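Local coordinates for protein response regulator aspartate phosphatase I (Bacillus subtilis subsp. subtilis, PDB 4I1A) that dephosphorylates and inhibits the sporulation phosphotransferase Spo0F, and activates the mobile element ICEBs1 by inactivating its repressor ImmR, at residues S124-A129 with A143-K148; V152-Y155 with F161-N164; E252-E255 with S260-T263; K264-L269 with L283-K288. All coordinates share one frame; numbering follows the deposited sequence.

Contact 1 of 4, residues S124-A129 with A143-K148; sequences SAYRIA and AEFFFK
Y126 and F145 bridge two antiparallel helices of the all-helical tetratricopeptide-repeat (TPR) domain. The short segments 124-129 and 143-148 run at 153° to each other, with axes 11.3 Å apart. That is wide for packed helices, and large aromatic residues suit it because they can span the distance where small ones could not. The side chain of Y126 leaves its helix with CG anti to the carbonyl carbon (chi1 -75°), which swings the ring across the gap and alongside F145. CB of Y126 stays 4.4 Å from CE1 of F145, a loose approach. Further out, CD1 lies 4.0 Å from CE1 of F145, and the two side chains slide past each other in opposite directions. On the other flank of the ring, CE2 comes near the backbone O of K148. The tip ends against aliphatic carbon, OH of Y126 lying 3.8 Å from CB of K148. K148 suits this border because only the base of its chain packs here; a bend at chi2 then leads the amino group away. The small side chain of A129 lets F145 come close, its CB lying 3.8 Å from CE1 of F145. M111 and F107 of helix 102-115 also pack on Y126, and F107 meets the F145 ring edge-to-face. No hydrogen bond joins the segments, yet the F145 ring turns its polarised C-H edge to a carbonyl: the backbone O of Y126 lies near the ring plane, 3.5 Å from CZ of F145.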
loop_
_atom_site.group_PDB
_atom_site.type_symbol
_atom_site.label_atom_id
_atom_site.label_comp_id
_atom_site.label_asym_id
_atom_site.label_seq_id
_atom_site.Cartn_x
_atom_site.Cartn_y
_atom_site.Cartn_z
ATOM N N SER A 124 -21.105 -8.358 8.892
ATOM C CA SER A 124 -22.432 -8.849 9.253
ATOM C C SER A 124 -23.311 -7.708 9.746
ATOM O O SER A 124 -24.463 -7.578 9.342
ATOM C CB SER A 124 -22.336 -9.921 10.339
ATOM O OG SER A 124 -21.610 -11.052 9.883
ATOM N N ALA A 125 -22.751 -6.881 10.619
ATOM C CA ALA A 125 -23.476 -5.757 11.195
ATOM C C ALA A 125 -23.766 -4.695 10.138
ATOM O O ALA A 125 -24.859 -4.128 10.090
ATOM C CB ALA A 125 -22.690 -5.165 12.351
ATOM N N TYR A 126 -22.775 -4.434 9.294
ATOM C CA TYR A 126 -22.942 -3.540 8.159
ATOM C C TYR A 126 -24.063 -4.014 7.226
ATOM O O TYR A 126 -24.795 -3.195 6.670
ATOM C CB TYR A 126 -21.641 -3.454 7.365
ATOM C CG TYR A 126 -20.539 -2.626 7.995
ATOM C CD1 TYR A 126 -20.827 -1.571 8.860
ATOM C CD2 TYR A 126 -19.204 -2.889 7.703
ATOM C CE1 TYR A 126 -19.811 -0.810 9.424
ATOM C CE2 TYR A 126 -18.189 -2.141 8.258
ATOM C CZ TYR A 126 -18.492 -1.102 9.117
ATOM O OH TYR A 126 -17.470 -0.360 9.667
ATOM N N ARG A 127 -24.191 -5.329 7.054
ATOM C CA ARG A 127 -25.170 -5.878 6.116
ATOM C C ARG A 127 -26.605 -5.533 6.514
ATOM O O ARG A 127 -27.476 -5.365 5.650
ATOM C CB ARG A 127 -25.009 -7.398 5.942
ATOM C CG ARG A 127 -23.881 -7.835 4.994
ATOM C CD ARG A 127 -24.103 -9.270 4.475
ATOM N NE ARG A 127 -22.860 -9.905 4.030
ATOM C CZ ARG A 127 -22.287 -9.695 2.848
ATOM N NH1 ARG A 127 -22.838 -8.861 1.976
ATOM N NH2 ARG A 127 -21.156 -10.313 2.538
ATOM N N ILE A 128 -26.851 -5.413 7.816
ATOM C CA ILE A 128 -28.186 -5.047 8.277
ATOM C C ILE A 128 -28.340 -3.536 8.389
ATOM O O ILE A 128 -29.426 -3.000 8.170
ATOM C CB ILE A 128 -28.575 -5.753 9.590
ATOM C CG1 ILE A 128 -27.675 -5.323 10.742
ATOM C CG2 ILE A 128 -28.511 -7.271 9.420
ATOM C CD1 ILE A 128 -27.853 -6.187 11.970
ATOM N N ALA A 129 -27.247 -2.851 8.717
ATOM C CA ALA A 129 -27.236 -1.395 8.729
ATOM C C ALA A 129 -27.605 -0.874 7.341
ATOM O O ALA A 129 -28.323 0.118 7.205
ATOM C CB ALA A 129 -25.875 -0.885 9.144
ATOM N N ALA A 143 -22.820 8.104 2.244
ATOM C CA ALA A 143 -21.472 8.081 1.697
ATOM C C ALA A 143 -20.497 7.644 2.783
ATOM O O ALA A 143 -19.645 6.799 2.544
ATOM C CB ALA A 143 -21.088 9.446 1.126
ATOM N N GLU A 144 -20.647 8.204 3.981
ATOM C CA GLU A 144 -19.828 7.809 5.119
ATOM C C GLU A 144 -19.963 6.309 5.376
ATOM O O GLU A 144 -18.974 5.632 5.647
ATOM C CB GLU A 144 -20.194 8.628 6.365
ATOM C CG GLU A 144 -19.632 10.054 6.360
ATOM C CD GLU A 144 -20.387 11.007 7.292
ATOM O OE1 GLU A 144 -21.507 10.666 7.725
ATOM O OE2 GLU A 144 -19.858 12.103 7.588
ATOM N N PHE A 145 -21.183 5.796 5.254
ATOM C CA PHE A 145 -21.453 4.373 5.438
ATOM C C PHE A 145 -20.793 3.498 4.374
ATOM O O PHE A 145 -20.151 2.495 4.692
ATOM C CB PHE A 145 -22.964 4.111 5.446
ATOM C CG PHE A 145 -23.316 2.653 5.442
ATOM C CD1 PHE A 145 -23.117 1.879 6.577
ATOM C CD2 PHE A 145 -23.828 2.047 4.303
ATOM C CE1 PHE A 145 -23.424 0.528 6.583
ATOM C CE2 PHE A 145 -24.139 0.696 4.297
ATOM C CZ PHE A 145 -23.939 -0.066 5.441
ATOM N N PHE A 146 -20.968 3.871 3.111
ATOM C CA PHE A 146 -20.353 3.141 2.005
ATOM C C PHE A 146 -18.828 3.095 2.114
ATOM O O PHE A 146 -18.205 2.066 1.824
ATOM C CB PHE A 146 -20.763 3.747 0.659
ATOM C CG PHE A 146 -22.226 3.581 0.334
ATOM C CD1 PHE A 146 -22.929 2.468 0.777
ATOM C CD2 PHE A 146 -22.896 4.542 -0.408
ATOM C CE1 PHE A 146 -24.285 2.315 0.485
ATOM C CE2 PHE A 146 -24.249 4.398 -0.705
ATOM C CZ PHE A 146 -24.945 3.282 -0.258
ATOM N N PHE A 147 -18.232 4.208 2.530
ATOM C CA PHE A 147 -16.785 4.267 2.680
ATOM C C PHE A 147 -16.297 3.215 3.661
ATOM O O PHE A 147 -15.371 2.461 3.367
ATOM C CB PHE A 147 -16.323 5.649 3.140
ATOM C CG PHE A 147 -14.831 5.744 3.325
ATOM C CD1 PHE A 147 -14.002 6.004 2.244
ATOM C CD2 PHE A 147 -14.252 5.547 4.573
ATOM C CE1 PHE A 147 -12.625 6.080 2.405
ATOM C CE2 PHE A 147 -12.877 5.619 4.740
ATOM C CZ PHE A 147 -12.062 5.886 3.655
ATOM N N LYS A 148 -16.927 3.163 4.829
ATOM C CA LYS A 148 -16.559 2.182 5.846
ATOM C C LYS A 148 -16.684 0.752 5.334
ATOM O O LYS A 148 -15.804 -0.071 5.568
ATOM C CB LYS A 148 -17.411 2.377 7.097
ATOM C CG LYS A 148 -17.192 3.723 7.747
ATOM C CD LYS A 148 -15.738 3.892 8.188
ATOM C CE LYS A 148 -15.440 5.349 8.565
ATOM N NZ LYS A 148 -14.194 5.491 9.381
#

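Contact 2 of 4, residues V152-Y155 with F161-N164; sequences VYYY and FSMN
F161 meets Y153 in two ways, just after the tight turn that joins two antiparallel helices in what is predicted to be the second TPR. Its CB sits over the middle of the Y153 ring in a CH-pi contact, 3.6 Å from the centroid. Beyond CB, CG is anti to the carbonyl carbon (chi1 -84°), a turn that brings the phenyl edge toward the same tyrosine ring in an edge-to-face pair with planes at 61°. CD2 of F161 leads, 3.4 Å from CZ of Y153. An alanine in place of Y153 would remove the surface on which F161 rests and is likely to open a gap between the helices and let the phenyl ring turn. Next comes S162, small enough for the backbones to close to 4.8 Å between its CA and that of Y153. Its CB packs against CB of Y153 at 3.7 Å, and its OG lies 3.4 Å from CB of Y154. This buried hydroxyl is satisfied by hydrogen bonds to O of S150 and to ND2 of N193. Helix 180-196 covers the S162 and Y154 side through I189 and N193, while I123 and R127 of helix 119-129 pack against Y153.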
loop_
_atom_site.group_PDB
_atom_site.type_symbol
_atom_site.label_atom_id
_atom_site.label_comp_id
_atom_site.label_asym_id
_atom_site.label_seq_id
_atom_site.Cartn_x
_atom_site.Cartn_y
_atom_site.Cartn_z
ATOM N N VAL A 152 -13.633 -2.274 5.064
ATOM C CA VAL A 152 -13.526 -3.616 5.631
ATOM C C VAL A 152 -13.333 -4.637 4.499
ATOM O O VAL A 152 -12.520 -5.556 4.608
ATOM C CB VAL A 152 -14.736 -3.980 6.542
ATOM C CG1 VAL A 152 -16.026 -3.595 5.893
ATOM C CG2 VAL A 152 -14.734 -5.485 6.883
ATOM N N TYR A 153 -14.065 -4.444 3.403
ATOM C CA TYR A 153 -13.921 -5.275 2.220
ATOM C C TYR A 153 -12.508 -5.217 1.646
ATOM O O TYR A 153 -11.956 -6.245 1.241
ATOM C CB TYR A 153 -14.961 -4.889 1.168
ATOM C CG TYR A 153 -16.281 -5.586 1.378
ATOM C CD1 TYR A 153 -16.325 -6.942 1.690
ATOM C CD2 TYR A 153 -17.484 -4.894 1.281
ATOM C CE1 TYR A 153 -17.535 -7.599 1.883
ATOM C CE2 TYR A 153 -18.705 -5.541 1.477
ATOM C CZ TYR A 153 -18.720 -6.891 1.778
ATOM O OH TYR A 153 -19.922 -7.537 1.976
ATOM N N TYR A 154 -11.925 -4.020 1.630
ATOM C CA TYR A 154 -10.544 -3.836 1.200
ATOM C C TYR A 154 -9.568 -4.568 2.123
ATOM O O TYR A 154 -8.520 -5.043 1.683
ATOM C CB TYR A 154 -10.203 -2.344 1.136
ATOM C CG TYR A 154 -8.775 -2.045 0.736
ATOM C CD1 TYR A 154 -8.281 -2.441 -0.503
ATOM C CD2 TYR A 154 -7.924 -1.354 1.592
ATOM C CE1 TYR A 154 -6.973 -2.175 -0.874
ATOM C CE2 TYR A 154 -6.608 -1.076 1.227
ATOM C CZ TYR A 154 -6.139 -1.489 -0.007
ATOM O OH TYR A 154 -4.839 -1.217 -0.382
ATOM N N TYR A 155 -9.916 -4.664 3.400
ATOM C CA TYR A 155 -9.062 -5.350 4.364
ATOM C C TYR A 155 -9.069 -6.854 4.089
ATOM O O TYR A 155 -8.044 -7.521 4.218
ATOM C CB TYR A 155 -9.529 -5.053 5.794
ATOM C CG TYR A 155 -8.525 -5.362 6.891
ATOM C CD1 TYR A 155 -8.399 -6.649 7.407
ATOM C CD2 TYR A 155 -7.720 -4.361 7.427
ATOM C CE1 TYR A 155 -7.487 -6.935 8.415
ATOM C CE2 TYR A 155 -6.809 -4.636 8.437
ATOM C CZ TYR A 155 -6.696 -5.925 8.927
ATOM O OH TYR A 155 -5.789 -6.204 9.930
ATOM N N PHE A 161 -16.161 -6.275 -4.108
ATOM C CA PHE A 161 -17.072 -5.587 -3.193
ATOM C C PHE A 161 -16.536 -4.231 -2.739
ATOM O O PHE A 161 -17.276 -3.253 -2.672
ATOM C CB PHE A 161 -17.378 -6.464 -1.975
ATOM C CG PHE A 161 -18.481 -7.456 -2.207
ATOM C CD1 PHE A 161 -18.389 -8.385 -3.225
ATOM C CD2 PHE A 161 -19.610 -7.461 -1.403
ATOM C CE1 PHE A 161 -19.401 -9.296 -3.440
ATOM C CE2 PHE A 161 -20.628 -8.374 -1.611
ATOM C CZ PHE A 161 -20.522 -9.294 -2.633
ATOM N N SER A 162 -15.249 -4.185 -2.423
ATOM C CA SER A 162 -14.625 -2.964 -1.945
ATOM C C SER A 162 -14.743 -1.861 -2.982
ATOM O O SER A 162 -15.195 -0.758 -2.681
ATOM C CB SER A 162 -13.156 -3.213 -1.609
ATOM O OG SER A 162 -12.485 -1.995 -1.365
ATOM N N MET A 163 -14.357 -2.174 -4.212
ATOM C CA MET A 163 -14.365 -1.178 -5.273
ATOM C C MET A 163 -15.778 -0.725 -5.621
ATOM O O MET A 163 -15.985 0.407 -6.053
ATOM C CB MET A 163 -13.635 -1.705 -6.503
ATOM C CG MET A 163 -13.297 -0.634 -7.519
ATOM S SD MET A 163 -11.766 -1.021 -8.371
ATOM C CE MET A 163 -11.833 -2.809 -8.426
ATOM N N ASN A 164 -16.755 -1.604 -5.421
ATOM C CA ASN A 164 -18.150 -1.234 -5.637
ATOM C C ASN A 164 -18.597 -0.214 -4.595
ATOM O O ASN A 164 -19.132 0.845 -4.932
ATOM C CB ASN A 164 -19.051 -2.465 -5.593
ATOM C CG ASN A 164 -20.492 -2.154 -6.005
ATOM O OD1 ASN A 164 -21.277 -1.612 -5.221
ATOM N ND2 ASN A 164 -20.846 -2.508 -7.240
#

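Contact 3 of 4, residues E252-E255 with S260-T263; sequences EIFE and SFLT
F254 and F261 supply the aromatic part of this contact, at the turn where helix 240-257 gives way to helix 261-275 in the TPR array. The main element is a CH-pi contact: CB of F261 stands over one face of the F254 ring, displaced toward its rim, 3.8 Å from the centroid and 3.5 Å from CE2. The rings themselves meet obliquely, planes at 47°. F254 is suited to the buried position because its flat face accepts a methylene closely; F261, nearer the surface, packs mainly through the base of its side chain. A glycine replacing F254 would probably leave CB of F261 without its platform and open a gap between the helices.

Aliphatic packing comes next. L262 has CG anti to the backbone N (chi1 180°), a rotation that lays its two methyls along the opposing helix: CD1 lies 4.1 Å from CB of F254, and CD2 is equally near CA of E255. The branched leucine thus covers backbone and side chain together.

Polar groups contribute no hydrogen bond across the segments; O of F261 instead accepts one from OG1 of T265, one turn further on. Helix 220-236 packs on the aromatic side, A224 against F254 and M225 against F261, while helix 279-295 closes over L262 through I292 and brings K288 against E255.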
loop_
_atom_site.group_PDB
_atom_site.type_symbol
_atom_site.label_atom_id
_atom_site.label_comp_id
_atom_site.label_asym_id
_atom_site.label_seq_id
_atom_site.Cartn_x
_atom_site.Cartn_y
_atom_site.Cartn_z
ATOM N N GLU A 252 10.134 15.160 0.626
ATOM C CA GLU A 252 10.317 16.520 1.136
ATOM C C GLU A 252 9.323 16.823 2.242
ATOM O O GLU A 252 9.662 17.451 3.247
ATOM C CB GLU A 252 10.111 17.559 0.028
ATOM C CG GLU A 252 11.126 17.547 -1.103
ATOM C CD GLU A 252 10.740 18.503 -2.229
ATOM O OE1 GLU A 252 11.181 18.279 -3.378
ATOM O OE2 GLU A 252 9.993 19.473 -1.960
ATOM N N ILE A 253 8.086 16.389 2.031
ATOM C CA ILE A 253 6.995 16.655 2.961
ATOM C C ILE A 253 7.079 15.751 4.192
ATOM O O ILE A 253 6.969 16.219 5.326
ATOM C CB ILE A 253 5.628 16.489 2.256
ATOM C CG1 ILE A 253 5.425 17.617 1.241
ATOM C CG2 ILE A 253 4.484 16.460 3.265
ATOM C CD1 ILE A 253 4.403 17.298 0.163
ATOM N N PHE A 254 7.294 14.462 3.957
ATOM C CA PHE A 254 7.360 13.473 5.030
ATOM C C PHE A 254 8.534 13.706 5.981
ATOM O O PHE A 254 8.417 13.452 7.184
ATOM C CB PHE A 254 7.450 12.051 4.456
ATOM C CG PHE A 254 6.158 11.534 3.883
ATOM C CD1 PHE A 254 4.926 11.989 4.359
ATOM C CD2 PHE A 254 6.173 10.587 2.870
ATOM C CE1 PHE A 254 3.734 11.501 3.833
ATOM C CE2 PHE A 254 4.989 10.095 2.340
ATOM C CZ PHE A 254 3.767 10.548 2.817
ATOM N N GLU A 255 9.661 14.169 5.439
ATOM C CA GLU A 255 10.860 14.402 6.247
ATOM C C GLU A 255 10.612 15.521 7.255
ATOM O O GLU A 255 11.063 15.449 8.400
ATOM C CB GLU A 255 12.084 14.699 5.362
ATOM C CG GLU A 255 13.420 14.181 5.937
ATOM C CD GLU A 255 14.257 13.389 4.922
ATOM O OE1 GLU A 255 14.940 12.419 5.327
ATOM O OE2 GLU A 255 14.244 13.743 3.724
ATOM N N SER A 260 5.198 8.359 9.501
ATOM C CA SER A 260 5.705 6.994 9.367
ATOM C C SER A 260 5.993 6.576 7.918
ATOM O O SER A 260 6.878 5.758 7.679
ATOM C CB SER A 260 4.766 5.994 10.047
ATOM O OG SER A 260 3.484 6.023 9.457
ATOM N N PHE A 261 5.265 7.155 6.961
ATOM C CA PHE A 261 5.448 6.855 5.533
ATOM C C PHE A 261 6.828 7.252 5.014
ATOM O O PHE A 261 7.172 6.973 3.865
ATOM C CB PHE A 261 4.380 7.549 4.680
ATOM C CG PHE A 261 3.041 6.855 4.683
ATOM C CD1 PHE A 261 2.956 5.470 4.672
ATOM C CD2 PHE A 261 1.863 7.598 4.677
ATOM C CE1 PHE A 261 1.720 4.834 4.668
ATOM C CE2 PHE A 261 0.630 6.977 4.677
ATOM C CZ PHE A 261 0.553 5.591 4.674
ATOM N N LEU A 262 7.609 7.918 5.854
ATOM C CA LEU A 262 8.955 8.331 5.486
ATOM C C LEU A 262 9.805 7.114 5.141
ATOM O O LEU A 262 10.523 7.105 4.147
ATOM C CB LEU A 262 9.585 9.105 6.638
ATOM C CG LEU A 262 11.005 9.628 6.459
ATOM C CD1 LEU A 262 11.129 10.325 5.128
ATOM C CD2 LEU A 262 11.343 10.602 7.590
ATOM N N THR A 263 9.699 6.069 5.953
ATOM C CA THR A 263 10.540 4.891 5.770
ATOM C C THR A 263 10.235 4.165 4.455
ATOM O O THR A 263 11.141 3.779 3.710
ATOM C CB THR A 263 10.403 3.918 6.962
ATOM O OG1 THR A 263 10.728 4.608 8.183
ATOM C CG2 THR A 263 11.342 2.749 6.783
#

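Contact 4 of 4, residues K264-L269 with L283-K288; sequences KTLFTL and LIYFRK
L266, L269 and Y285 form an apolar helix-to-helix contact between neighbouring antiparallel helices of the TPR array, 261-275 and 279-295. The short segments lie with axes 8.6 Å apart at an angle of 152°, close enough for leucine methyls to reach directly across. Y285 is the centre. Over one face of its ring comes L269, whose CD2 makes a CH-pi contact 3.6 Å from the centroid. In L269, CG is anti to the backbone N (chi1 -168°), and this places both CG and CD2 above the ring. L266 approaches differently: its CD2 lies near the ring plane, at the edge, 3.6 Å from CD1 of Y285, and the two side chains cross at about a right angle. One tyrosine ring is therefore held by methyls on a face and at an edge, which probably limits how far it can swing. The other methyl of L266, CD1, rests 4.0 Å from CG of K288, a residue suited to the margin because its alkyl chain can pack against a leucine methyl while the residue stays only partly buried. No hydrogen bond joins the segments. Within the first, O of K264 accepts two donors from T268, N at 2.9 Å and OG1 at 2.7 Å, from opposite faces of its carbonyl plane, so the threonine hydroxyl is satisfied by its own helix. Around this pair, L251 of helix 240-257 packs against both leucines, and S244 also touches L269; helix 299-313 packs on the helices' other side, with F305 edge-to-face against F267 and F313 meeting F286.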
loop_
_atom_site.group_PDB
_atom_site.type_symbol
_atom_site.label_atom_id
_atom_site.label_comp_id
_atom_site.label_asym_id
_atom_site.label_seq_id
_atom_site.Cartn_x
_atom_site.Cartn_y
_atom_site.Cartn_z
ATOM N N LYS A 264 8.947 3.989 4.182
ATOM C CA LYS A 264 8.476 3.276 3.004
ATOM C C LYS A 264 8.844 4.028 1.717
ATOM O O LYS A 264 9.213 3.429 0.708
ATOM C CB LYS A 264 6.960 3.088 3.122
ATOM C CG LYS A 264 6.250 2.773 1.827
ATOM C CD LYS A 264 4.813 2.346 2.067
ATOM C CE LYS A 264 4.220 1.721 0.798
ATOM N NZ LYS A 264 2.750 1.457 0.880
ATOM N N THR A 265 8.739 5.348 1.771
ATOM C CA THR A 265 9.136 6.217 0.674
ATOM C C THR A 265 10.649 6.129 0.398
ATOM O O THR A 265 11.070 6.104 -0.758
ATOM C CB THR A 265 8.753 7.679 1.011
ATOM O OG1 THR A 265 7.353 7.741 1.289
ATOM C CG2 THR A 265 9.097 8.648 -0.122
ATOM N N LEU A 266 11.466 6.102 1.449
ATOM C CA LEU A 266 12.915 5.984 1.261
ATOM C C LEU A 266 13.256 4.601 0.741
ATOM O O LEU A 266 14.178 4.421 -0.060
ATOM C CB LEU A 266 13.682 6.265 2.563
ATOM C CG LEU A 266 13.803 7.745 2.930
ATOM C CD1 LEU A 266 14.062 7.906 4.426
ATOM C CD2 LEU A 266 14.902 8.427 2.089
ATOM N N PHE A 267 12.499 3.617 1.192
ATOM C CA PHE A 267 12.736 2.263 0.742
ATOM C C PHE A 267 12.487 2.163 -0.759
ATOM O O PHE A 267 13.350 1.691 -1.516
ATOM C CB PHE A 267 11.867 1.266 1.515
ATOM C CG PHE A 267 11.962 -0.132 0.984
ATOM C CD1 PHE A 267 12.970 -0.980 1.423
ATOM C CD2 PHE A 267 11.075 -0.589 0.007
ATOM C CE1 PHE A 267 13.085 -2.266 0.920
ATOM C CE2 PHE A 267 11.187 -1.876 -0.507
ATOM C CZ PHE A 267 12.191 -2.717 -0.046
ATOM N N THR A 268 11.308 2.616 -1.173
ATOM C CA THR A 268 10.893 2.578 -2.577
ATOM C C THR A 268 11.853 3.386 -3.448
ATOM O O THR A 268 12.225 2.965 -4.544
ATOM C CB THR A 268 9.443 3.108 -2.736
ATOM O OG1 THR A 268 8.610 2.488 -1.748
ATOM C CG2 THR A 268 8.874 2.810 -4.144
ATOM N N LEU A 269 12.267 4.542 -2.941
ATOM C CA LEU A 269 13.235 5.384 -3.630
ATOM C C LEU A 269 14.556 4.637 -3.820
ATOM O O LEU A 269 15.118 4.624 -4.918
ATOM C CB LEU A 269 13.451 6.677 -2.839
ATOM C CG LEU A 269 14.208 7.839 -3.487
ATOM C CD1 LEU A 269 13.742 8.095 -4.911
ATOM C CD2 LEU A 269 14.029 9.093 -2.649
ATOM N N LEU A 283 22.554 4.135 -2.558
ATOM C CA LEU A 283 23.231 3.806 -1.304
ATOM C C LEU A 283 23.032 4.904 -0.255
ATOM O O LEU A 283 23.052 4.662 0.951
ATOM C CB LEU A 283 24.722 3.591 -1.571
ATOM C CG LEU A 283 25.583 3.092 -0.420
ATOM C CD1 LEU A 283 24.994 1.815 0.142
ATOM C CD2 LEU A 283 27.038 2.887 -0.872
ATOM N N ILE A 284 22.827 6.122 -0.729
ATOM C CA ILE A 284 22.560 7.245 0.153
ATOM C C ILE A 284 21.158 7.141 0.764
ATOM O O ILE A 284 20.979 7.352 1.967
ATOM C CB ILE A 284 22.741 8.561 -0.608
ATOM C CG1 ILE A 284 24.237 8.823 -0.796
ATOM C CG2 ILE A 284 22.028 9.699 0.103
ATOM C CD1 ILE A 284 24.563 9.808 -1.881
ATOM N N TYR A 285 20.172 6.787 -0.058
ATOM C CA TYR A 285 18.810 6.596 0.430
ATOM C C TYR A 285 18.695 5.298 1.227
ATOM O O TYR A 285 17.856 5.179 2.119
ATOM C CB TYR A 285 17.801 6.626 -0.729
ATOM C CG TYR A 285 17.677 7.993 -1.371
ATOM C CD1 TYR A 285 17.103 9.055 -0.681
ATOM C CD2 TYR A 285 18.136 8.227 -2.664
ATOM C CE1 TYR A 285 16.999 10.316 -1.259
ATOM C CE2 TYR A 285 18.030 9.480 -3.249
ATOM C CZ TYR A 285 17.459 10.519 -2.545
ATOM O OH TYR A 285 17.344 11.766 -3.125
ATOM N N PHE A 286 19.544 4.329 0.897
ATOM C CA PHE A 286 19.631 3.079 1.645
ATOM C C PHE A 286 20.061 3.307 3.098
ATOM O O PHE A 286 19.386 2.847 4.014
ATOM C CB PHE A 286 20.598 2.100 0.959
ATOM C CG PHE A 286 20.907 0.875 1.781
ATOM C CD1 PHE A 286 20.022 -0.199 1.808
ATOM C CD2 PHE A 286 22.083 0.794 2.523
ATOM C CE1 PHE A 286 20.302 -1.333 2.576
ATOM C CE2 PHE A 286 22.373 -0.334 3.296
ATOM C CZ PHE A 286 21.477 -1.400 3.324
ATOM N N ARG A 287 21.174 4.015 3.307
ATOM C CA ARG A 287 21.680 4.259 4.667
ATOM C C ARG A 287 20.722 5.110 5.471
ATOM O O ARG A 287 20.596 4.945 6.683
ATOM C CB ARG A 287 23.059 4.935 4.661
ATOM C CG ARG A 287 24.152 4.109 3.996
ATOM C CD ARG A 287 25.423 4.929 3.852
ATOM N NE ARG A 287 26.581 4.120 3.475
ATOM C CZ ARG A 287 27.417 4.425 2.484
ATOM N NH1 ARG A 287 27.213 5.516 1.755
ATOM N NH2 ARG A 287 28.452 3.638 2.220
ATOM N N LYS A 288 20.063 6.036 4.790
ATOM C CA LYS A 288 19.174 6.965 5.459
ATOM C C LYS A 288 17.894 6.233 5.897
ATOM O O LYS A 288 17.405 6.413 7.012
ATOM C CB LYS A 288 18.879 8.158 4.538
ATOM C CG LYS A 288 17.838 9.136 5.048
ATOM C CD LYS A 288 18.116 10.553 4.536
ATOM C CE LYS A 288 18.490 10.590 3.049
ATOM N NZ LYS A 288 19.168 11.882 2.679
#

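Contacts 1 and 2 share helix 139-155 and touch where R127 packs against Y153 and Y126 against V152; contacts 3 and 4 share helix 261-275 and touch through F254 with T265 and E255 with K288. The pairs stand apart, contacts 2 and 4 on opposite sides of the chain's centre. Contact 1 is the most buried of the four, three of its four touching residues lying inside, whereas the others are partly buried. Contacts 2 and 3, next to tight turns, each seat a phenylalanine CB over an aromatic face. Contacts 1 and 4 lie farther along antiparallel helices: the wider gap takes two aromatic rings, the narrower one leucines against a tyrosine.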